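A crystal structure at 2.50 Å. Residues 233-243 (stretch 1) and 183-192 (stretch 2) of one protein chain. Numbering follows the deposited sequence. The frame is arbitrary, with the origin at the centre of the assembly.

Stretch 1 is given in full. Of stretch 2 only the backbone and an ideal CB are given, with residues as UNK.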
ATOM      1  N   ARG A 233      15.943   2.225  -6.446  1.00 57.09           N
ATOM      2  CA  ARG A 233      16.512   2.731  -7.693  1.00 50.97           C
ATOM      3  C   ARG A 233      17.814   2.008  -8.020  1.00 50.60           C
ATOM      4  O   ARG A 233      18.113   1.752  -9.192  1.00 43.36           O
ATOM      5  CB  ARG A 233      16.727   4.241  -7.612  1.00 54.98           C
ATOM      6  CG  ARG A 233      15.442   5.093  -7.508  1.00 56.51           C
ATOM      7  CD  ARG A 233      15.808   6.565  -7.614  1.00 53.52           C
ATOM      8  NE  ARG A 233      16.892   6.828  -6.672  1.00 62.80           N
ATOM      9  CZ  ARG A 233      16.740   7.351  -5.461  1.00 69.65           C
ATOM     10  NH1 ARG A 233      15.532   7.699  -5.029  1.00 64.33           N
ATOM     11  NH2 ARG A 233      17.806   7.520  -4.679  1.00 73.16           N
ATOM     12  N   PHE A 234      18.589   1.662  -6.985  1.00 47.16           N
ATOM     13  CA  PHE A 234      19.774   0.824  -7.157  1.00 35.62           C
ATOM     14  C   PHE A 234      19.412  -0.484  -7.843  1.00 55.49           C
ATOM     15  O   PHE A 234      20.016  -0.851  -8.861  1.00 54.12           O
ATOM     16  CB  PHE A 234      20.391   0.561  -5.784  1.00 39.90           C
ATOM     17  CG  PHE A 234      21.570  -0.376  -5.789  1.00 67.50           C
ATOM     18  CD1 PHE A 234      21.967  -0.987  -4.608  1.00 74.58           C
ATOM     19  CD2 PHE A 234      22.298  -0.634  -6.939  1.00 78.70           C
ATOM     20  CE1 PHE A 234      23.046  -1.844  -4.574  1.00 73.45           C
ATOM     21  CE2 PHE A 234      23.369  -1.498  -6.906  1.00 77.27           C
ATOM     22  CZ  PHE A 234      23.745  -2.097  -5.724  1.00 76.63           C
ATOM     23  N   TRP A 235      18.408  -1.188  -7.305  1.00 53.33           N
ATOM     24  CA  TRP A 235      17.892  -2.385  -7.957  1.00 43.47           C
ATOM     25  C   TRP A 235      17.589  -2.119  -9.419  1.00 38.18           C
ATOM     26  O   TRP A 235      18.001  -2.884 -10.290  1.00 37.87           O
ATOM     27  CB  TRP A 235      16.631  -2.889  -7.249  1.00 39.70           C
ATOM     28  CG  TRP A 235      16.865  -3.463  -5.899  1.00 32.38           C
ATOM     29  CD1 TRP A 235      18.055  -3.893  -5.385  1.00 23.99           C
ATOM     30  CD2 TRP A 235      15.886  -3.650  -4.870  1.00 25.43           C
ATOM     31  NE1 TRP A 235      17.873  -4.350  -4.107  1.00 32.83           N
ATOM     32  CE2 TRP A 235      16.552  -4.211  -3.762  1.00 29.64           C
ATOM     33  CE3 TRP A 235      14.508  -3.409  -4.781  1.00 27.59           C
ATOM     34  CZ2 TRP A 235      15.886  -4.541  -2.567  1.00 30.51           C
ATOM     35  CZ3 TRP A 235      13.841  -3.726  -3.579  1.00 22.40           C
ATOM     36  CH2 TRP A 235      14.534  -4.284  -2.493  1.00 28.62           C
ATOM     37  N   ILE A 236      16.872  -1.028  -9.713  1.00 32.09           N
ATOM     38  CA  ILE A 236      16.453  -0.830 -11.097  1.00 40.85           C
ATOM     39  C   ILE A 236      17.653  -0.578 -12.001  1.00 47.08           C
ATOM     40  O   ILE A 236      17.653  -0.991 -13.169  1.00 53.57           O
ATOM     41  CB  ILE A 236      15.411   0.292 -11.190  1.00 43.39           C
ATOM     42  CG1 ILE A 236      14.111  -0.174 -10.522  1.00 44.23           C
ATOM     43  CG2 ILE A 236      15.183   0.683 -12.664  1.00 38.13           C
ATOM     44  CD1 ILE A 236      13.068   0.892 -10.345  1.00 48.68           C
ATOM     45  N   ARG A 237      18.693   0.087 -11.488  1.00 42.95           N
ATOM     46  CA  ARG A 237      19.840   0.380 -12.337  1.00 54.40           C
ATOM     47  C   ARG A 237      20.670  -0.873 -12.573  1.00 52.63           C
ATOM     48  O   ARG A 237      21.179  -1.084 -13.675  1.00 43.88           O
ATOM     49  CB  ARG A 237      20.719   1.486 -11.735  1.00 64.70           C
ATOM     50  CG  ARG A 237      20.056   2.859 -11.584  1.00 72.21           C
ATOM     51  CD  ARG A 237      21.012   3.944 -11.054  1.00 66.05           C
ATOM     52  NE  ARG A 237      21.842   3.495  -9.942  1.00 68.26           N
ATOM     53  CZ  ARG A 237      21.708   3.913  -8.687  1.00 61.49           C
ATOM     54  NH1 ARG A 237      20.754   4.781  -8.369  1.00 61.86           N
ATOM     55  NH2 ARG A 237      22.517   3.444  -7.745  1.00 45.52           N
ATOM     56  N   ASN A 238      20.820  -1.713 -11.553  1.00 56.84           N
ATOM     57  CA  ASN A 238      21.742  -2.838 -11.619  1.00 58.94           C
ATOM     58  C   ASN A 238      21.107  -4.161 -12.043  1.00 68.51           C
ATOM     59  O   ASN A 238      21.829  -5.159 -12.147  1.00 69.12           O
ATOM     60  CB  ASN A 238      22.459  -3.015 -10.283  1.00 59.43           C
ATOM     61  CG  ASN A 238      23.507  -1.954 -10.053  1.00 61.21           C
ATOM     62  OD1 ASN A 238      23.340  -0.796 -10.441  1.00 61.15           O
ATOM     63  ND2 ASN A 238      24.634  -2.364  -9.480  1.00 63.92           N
ATOM     64  N   MET A 239      19.797  -4.221 -12.268  1.00 73.54           N
ATOM     65  CA  MET A 239      19.225  -5.426 -12.853  1.00 64.96           C
ATOM     66  C   MET A 239      19.540  -5.432 -14.337  1.00 62.95           C
ATOM     67  O   MET A 239      19.500  -4.391 -14.995  1.00 64.20           O
ATOM     68  CB  MET A 239      17.712  -5.517 -12.642  1.00 51.49           C
ATOM     69  CG  MET A 239      17.270  -5.663 -11.201  1.00 46.68           C
ATOM     70  SD  MET A 239      15.478  -5.806 -11.115  1.00 58.34           S
ATOM     71  CE  MET A 239      14.929  -4.236 -11.785  1.00 57.29           C
ATOM     72  N   ARG A 240      19.883  -6.609 -14.855  1.00 64.00           N
ATOM     73  CA  ARG A 240      20.279  -6.779 -16.245  1.00 63.60           C
ATOM     74  C   ARG A 240      19.383  -7.824 -16.889  1.00 59.74           C
ATOM     75  O   ARG A 240      19.040  -8.826 -16.252  1.00 68.03           O
ATOM     76  CB  ARG A 240      21.755  -7.203 -16.351  1.00 62.88           C
ATOM     77  CG  ARG A 240      22.670  -6.512 -15.355  1.00 66.81           C
ATOM     78  CD  ARG A 240      23.682  -5.612 -16.048  1.00 79.77           C
ATOM     79  NE  ARG A 240      23.069  -4.632 -16.946  1.00 89.07           N
ATOM     80  CZ  ARG A 240      22.619  -3.440 -16.566  1.00 90.51           C
ATOM     81  NH1 ARG A 240      22.697  -3.073 -15.296  1.00 97.61           N
ATOM     82  NH2 ARG A 240      22.088  -2.619 -17.460  1.00 88.00           N
ATOM     83  N   LYS A 241      19.002  -7.589 -18.144  1.00 39.68           N
ATOM     84  CA  LYS A 241      18.170  -8.551 -18.842  1.00 45.61           C
ATOM     85  C   LYS A 241      18.887  -9.911 -18.942  1.00 61.92           C
ATOM     86  O   LYS A 241      20.110 -10.013 -18.787  1.00 56.81           O
ATOM     87  CB  LYS A 241      17.778  -8.004 -20.212  1.00 44.68           C
ATOM     88  CG  LYS A 241      16.700  -8.829 -20.885  1.00 46.78           C
ATOM     89  CD  LYS A 241      16.273  -8.319 -22.256  1.00 58.43           C
ATOM     90  CE  LYS A 241      15.053  -7.420 -22.194  1.00 65.52           C
ATOM     91  NZ  LYS A 241      14.548  -7.108 -23.569  1.00 73.86           N
ATOM     92  N   ASP A 242      18.099 -10.969 -19.162  1.00 70.88           N
ATOM     93  CA  ASP A 242      18.522 -12.367 -19.028  1.00 67.48           C
ATOM     94  C   ASP A 242      17.298 -13.251 -19.281  1.00 62.97           C
ATOM     95  O   ASP A 242      16.163 -12.833 -19.048  1.00 68.67           O
ATOM     96  CB  ASP A 242      19.101 -12.604 -17.621  1.00 74.76           C
ATOM     97  CG  ASP A 242      19.615 -14.016 -17.400  1.00 95.60           C
ATOM     98  OD1 ASP A 242      20.682 -14.145 -16.775  1.00103.73           O
ATOM     99  OD2 ASP A 242      18.962 -14.997 -17.809  1.00108.23           O
ATOM    100  N   VAL A 243      17.534 -14.473 -19.761  1.00 59.89           N
ATOM    101  CA  VAL A 243      16.471 -15.467 -19.932  1.00 41.82           C
ATOM    102  C   VAL A 243      16.223 -16.157 -18.597  1.00 39.39           C
ATOM    103  O   VAL A 243      17.136 -16.749 -18.011  1.00 43.25           O
ATOM    104  CB  VAL A 243      16.851 -16.487 -21.016  1.00 46.71           C
ATOM    105  CG1 VAL A 243      15.863 -17.644 -21.044  1.00 46.27           C
ATOM    106  CG2 VAL A 243      16.923 -15.810 -22.360  1.00 49.33           C
ATOM    107  N   UNK A 183       8.951 -19.598 -18.496  1.00 37.47           N
ATOM    108  CA  UNK A 183      10.213 -19.092 -19.026  1.00 38.65           C
ATOM    109  C   UNK A 183       9.941 -17.748 -19.676  1.00 35.09           C
ATOM    110  O   UNK A 183       8.932 -17.574 -20.374  1.00 28.23           O
ATOM    111  CB  UNK A 183      10.839 -20.071 -20.021  1.00 38.65           C
ATOM    112  N   UNK A 184      10.805 -16.780 -19.385  1.00 29.51           N
ATOM    113  CA  UNK A 184      10.597 -15.416 -19.844  1.00 41.61           C
ATOM    114  C   UNK A 184      11.938 -14.709 -19.721  1.00 37.48           C
ATOM    115  O   UNK A 184      12.789 -15.104 -18.911  1.00 38.53           O
ATOM    116  CB  UNK A 184       9.503 -14.703 -19.046  1.00 41.61           C
ATOM    117  N   UNK A 185      12.128 -13.678 -20.548  1.00 41.23           N
ATOM    118  CA  UNK A 185      13.283 -12.782 -20.471  1.00 50.20           C
ATOM    119  C   UNK A 185      12.896 -11.478 -19.791  1.00 43.10           C
ATOM    120  O   UNK A 185      12.001 -10.757 -20.261  1.00 29.22           O
ATOM    121  CB  UNK A 185      13.848 -12.505 -21.866  1.00 50.20           C
ATOM    122  N   UNK A 186      13.607 -11.194 -18.694  1.00 42.59           N
ATOM    123  CA  UNK A 186      13.277 -10.220 -17.671  1.00 41.69           C
ATOM    124  C   UNK A 186      14.568  -9.656 -17.093  1.00 46.11           C
ATOM    125  O   UNK A 186      15.594 -10.341 -17.068  1.00 41.91           O
ATOM    126  CB  UNK A 186      12.411 -10.844 -16.575  1.00 41.69           C
ATOM    127  N   UNK A 187      14.492  -8.449 -16.540  1.00 43.44           N
ATOM    128  CA  UNK A 187      15.642  -7.896 -15.830  1.00 45.15           C
ATOM    129  C   UNK A 187      15.797  -8.598 -14.479  1.00 44.39           C
ATOM    130  O   UNK A 187      14.806  -8.861 -13.791  1.00 49.56           O
ATOM    131  CB  UNK A 187      15.488  -6.386 -15.640  1.00 45.15           C
ATOM    132  N   UNK A 188      17.043  -8.921 -14.110  1.00 32.45           N
ATOM    133  CA  UNK A 188      17.338  -9.665 -12.887  1.00 33.28           C
ATOM    134  C   UNK A 188      18.754  -9.327 -12.456  1.00 36.82           C
ATOM    135  O   UNK A 188      19.538  -8.779 -13.234  1.00 45.44           O
ATOM    136  CB  UNK A 188      17.171 -11.172 -13.093  1.00 33.28           C
ATOM    137  N   UNK A 189      19.086  -9.695 -11.214  1.00 28.09           N
ATOM    138  CA  UNK A 189      20.454  -9.607 -10.718  1.00 32.46           C
ATOM    139  C   UNK A 189      20.453 -10.115  -9.287  1.00 29.57           C
ATOM    140  O   UNK A 189      19.400 -10.194  -8.653  1.00 39.59           O
ATOM    141  CB  UNK A 189      20.997  -8.179 -10.803  1.00 32.46           C
ATOM    142  N   UNK A 190      21.637 -10.514  -8.813  1.00 36.58           N
ATOM    143  CA  UNK A 190      21.910 -10.881  -7.429  1.00 45.31           C
ATOM    144  C   UNK A 190      22.591  -9.725  -6.697  1.00 53.23           C
ATOM    145  O   UNK A 190      23.174  -8.829  -7.316  1.00 69.56           O
ATOM    146  CB  UNK A 190      22.780 -12.138  -7.369  1.00 45.31           C
ATOM    147  N   UNK A 191      22.488  -9.743  -5.363  1.00 40.73           N
ATOM    148  CA  UNK A 191      22.926  -8.643  -4.507  1.00 33.93           C
ATOM    149  C   UNK A 191      23.304  -9.211  -3.134  1.00 41.31           C
ATOM    150  O   UNK A 191      23.017 -10.375  -2.833  1.00 41.52           O
ATOM    151  CB  UNK A 191      21.836  -7.577  -4.379  1.00 33.93           C
ATOM    152  N   UNK A 192      23.925  -8.384  -2.275  1.00 46.68           N
ATOM    153  CA  UNK A 192      24.192  -8.802  -0.892  1.00 60.22           C
ATOM    154  C   UNK A 192      23.997  -7.637   0.079  1.00 51.12           C
ATOM    155  O   UNK A 192      24.068  -6.471  -0.307  1.00 46.41           O
ATOM    156  CB  UNK A 192      25.612  -9.356  -0.766  1.00 60.22           C
TER

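Position 183 has an extended backbone, and its CB has nothing of stretch 1 within 5.5 Å. Many residues would suit it; a branched one could reach Val-243. It is Ile-183, whose CG2 lies 4.3 Å from Val-243 CG1.

Position 184 is extended and points away. As far as stretch 1 goes, polar or apolar residues of many sizes would be compatible. It is Asp-184; its OD1 accepts a weak hydrogen bond from the backbone N of position 185.

Position 185 pairs with Val-243 in an antiparallel, non-hydrogen-bonded bridge. Its CB is 3.7 Å from Asp-242 O and 4.8 Å from Lys-241 CG. A beta-branched residue, small or medium, would suit such a strand site. It is Thr-185. CG2 lies 3.4 Å from Lys-241 CG and only 3.0 Å from Asp-242 O, while OG1 is 3.6 Å from Val-243 CG2.

Position 186 points its side chain away; its backbone N donates to Asp-242 O at 3.1 Å. Stretch 1 would allow polar or apolar side chains. It is Leu-186; its nearest side-chain approach is Leu-186 CB to Asp-242 O, 4.8 Å.

Position 187 points sideways, with CB 3.8 Å from Met-239 CB. An aliphatic stem would pack there, and a long polar residue could continue past it. It is Lys-187. Lys-187 CB lies 3.9 Å from Met-239 CB, and the end of the chain leads away.

Position 188 also points away, and its backbone forms a hydrogen-bonded antiparallel bridge with Arg-240. Its N donates to Arg-240 O at 2.9 Å, and Arg-240 N donates to its O at 2.7 Å. Small or beta-branched residues would suit the extended backbone. It is Thr-188; its nearest side-chain approach is Thr-188 CB to Arg-240 O, 4.3 Å.

Position 189 points toward stretch 1. Its CB sits 3.4 Å from Asn-238 O and 3.9 Å from Met-239 CA, where the helix has just ended. A polar chain that leads outward, charged or not, would fit; the Arg-240 guanidinium is turned away. It is Glu-189. OE1 comes within 4.2 Å of Arg-240 CG, without a salt bridge.

Position 190 points away. Many residues would do. It is Thr-190.

Position 191 points toward the helix. Phe-234, Trp-235, Asn-238 and Met-239 offer a largely apolar site, suited to a large aliphatic or aromatic residue. It is Phe-191. Its edge meets the face of Phe-234, with CD1 4.2 Å from Phe-234 CZ. Trp-235 CD1 lies over one face of the Phe-191 ring, 4.2 Å from Phe-191 CZ. Its CE1 is 3.8 Å from Asn-238 CB.

Position 192 is out of reach; polar or apolar residues would do. It is Thr-192.

Stretch 2 183-192: IDTLKTETFT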
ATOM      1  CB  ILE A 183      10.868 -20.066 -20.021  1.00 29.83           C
ATOM      2  CG1 ILE A 183      11.448 -21.269 -19.270  1.00 22.46           C
ATOM      3  CG2 ILE A 183      11.933 -19.353 -20.828  1.00 29.41           C
ATOM      4  CD1 ILE A 183      11.800 -22.436 -20.167  1.00 37.34           C
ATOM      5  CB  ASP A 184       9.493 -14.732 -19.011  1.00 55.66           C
ATOM      6  CG  ASP A 184       8.970 -13.448 -19.627  1.00 58.45           C
ATOM      7  OD1 ASP A 184       9.581 -12.954 -20.593  1.00 66.14           O
ATOM      8  OD2 ASP A 184       7.932 -12.941 -19.136  1.00 54.15           O
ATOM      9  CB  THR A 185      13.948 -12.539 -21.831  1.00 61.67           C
ATOM     10  OG1 THR A 185      13.985 -13.750 -22.602  1.00 72.12           O
ATOM     11  CG2 THR A 185      15.306 -11.850 -21.708  1.00 59.78           C
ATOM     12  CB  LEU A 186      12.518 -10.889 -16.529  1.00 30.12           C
ATOM     13  CG  LEU A 186      11.356 -11.822 -16.823  1.00 34.53           C
ATOM     14  CD1 LEU A 186      11.041 -12.608 -15.541  1.00 30.05           C
ATOM     15  CD2 LEU A 186      10.134 -11.064 -17.369  1.00 37.76           C
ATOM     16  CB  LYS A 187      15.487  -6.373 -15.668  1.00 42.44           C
ATOM     17  CG  LYS A 187      15.404  -5.623 -17.015  1.00 46.95           C
ATOM     18  CD  LYS A 187      15.333  -4.102 -16.883  1.00 60.24           C
ATOM     19  CE  LYS A 187      14.630  -3.477 -18.093  1.00 60.85           C
ATOM     20  NZ  LYS A 187      14.349  -2.029 -17.904  1.00 63.46           N
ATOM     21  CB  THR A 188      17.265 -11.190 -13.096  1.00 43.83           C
ATOM     22  OG1 THR A 188      16.257 -11.523 -14.046  1.00 53.27           O
ATOM     23  CG2 THR A 188      16.979 -11.915 -11.783  1.00 44.72           C
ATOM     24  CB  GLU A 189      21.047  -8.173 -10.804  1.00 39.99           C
ATOM     25  CG  GLU A 189      22.463  -8.033 -10.232  1.00 49.25           C
ATOM     26  CD  GLU A 189      23.522  -8.771 -11.059  1.00 60.62           C
ATOM     27  OE1 GLU A 189      23.215  -9.197 -12.192  1.00 66.38           O
ATOM     28  OE2 GLU A 189      24.653  -8.958 -10.561  1.00 66.90           O
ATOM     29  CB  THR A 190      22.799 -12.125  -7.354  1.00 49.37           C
ATOM     30  OG1 THR A 190      24.003 -11.898  -8.100  1.00 53.11           O
ATOM     31  CG2 THR A 190      22.061 -13.344  -7.919  1.00 51.88           C
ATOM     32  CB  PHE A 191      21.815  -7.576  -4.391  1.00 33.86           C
ATOM     33  CG  PHE A 191      21.349  -6.985  -5.724  1.00 36.23           C
ATOM     34  CD1 PHE A 191      21.962  -5.860  -6.257  1.00 32.41           C
ATOM     35  CD2 PHE A 191      20.265  -7.532  -6.413  1.00 37.06           C
ATOM     36  CE1 PHE A 191      21.535  -5.313  -7.450  1.00 27.03           C
ATOM     37  CE2 PHE A 191      19.824  -6.984  -7.623  1.00 28.56           C
ATOM     38  CZ  PHE A 191      20.461  -5.872  -8.131  1.00 36.68           C
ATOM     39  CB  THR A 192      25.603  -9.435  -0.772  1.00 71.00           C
ATOM     40  OG1 THR A 192      25.530 -10.785  -1.182  1.00 85.09           O
ATOM     41  CG2 THR A 192      26.189  -9.401   0.633  1.00 59.08           C
TER
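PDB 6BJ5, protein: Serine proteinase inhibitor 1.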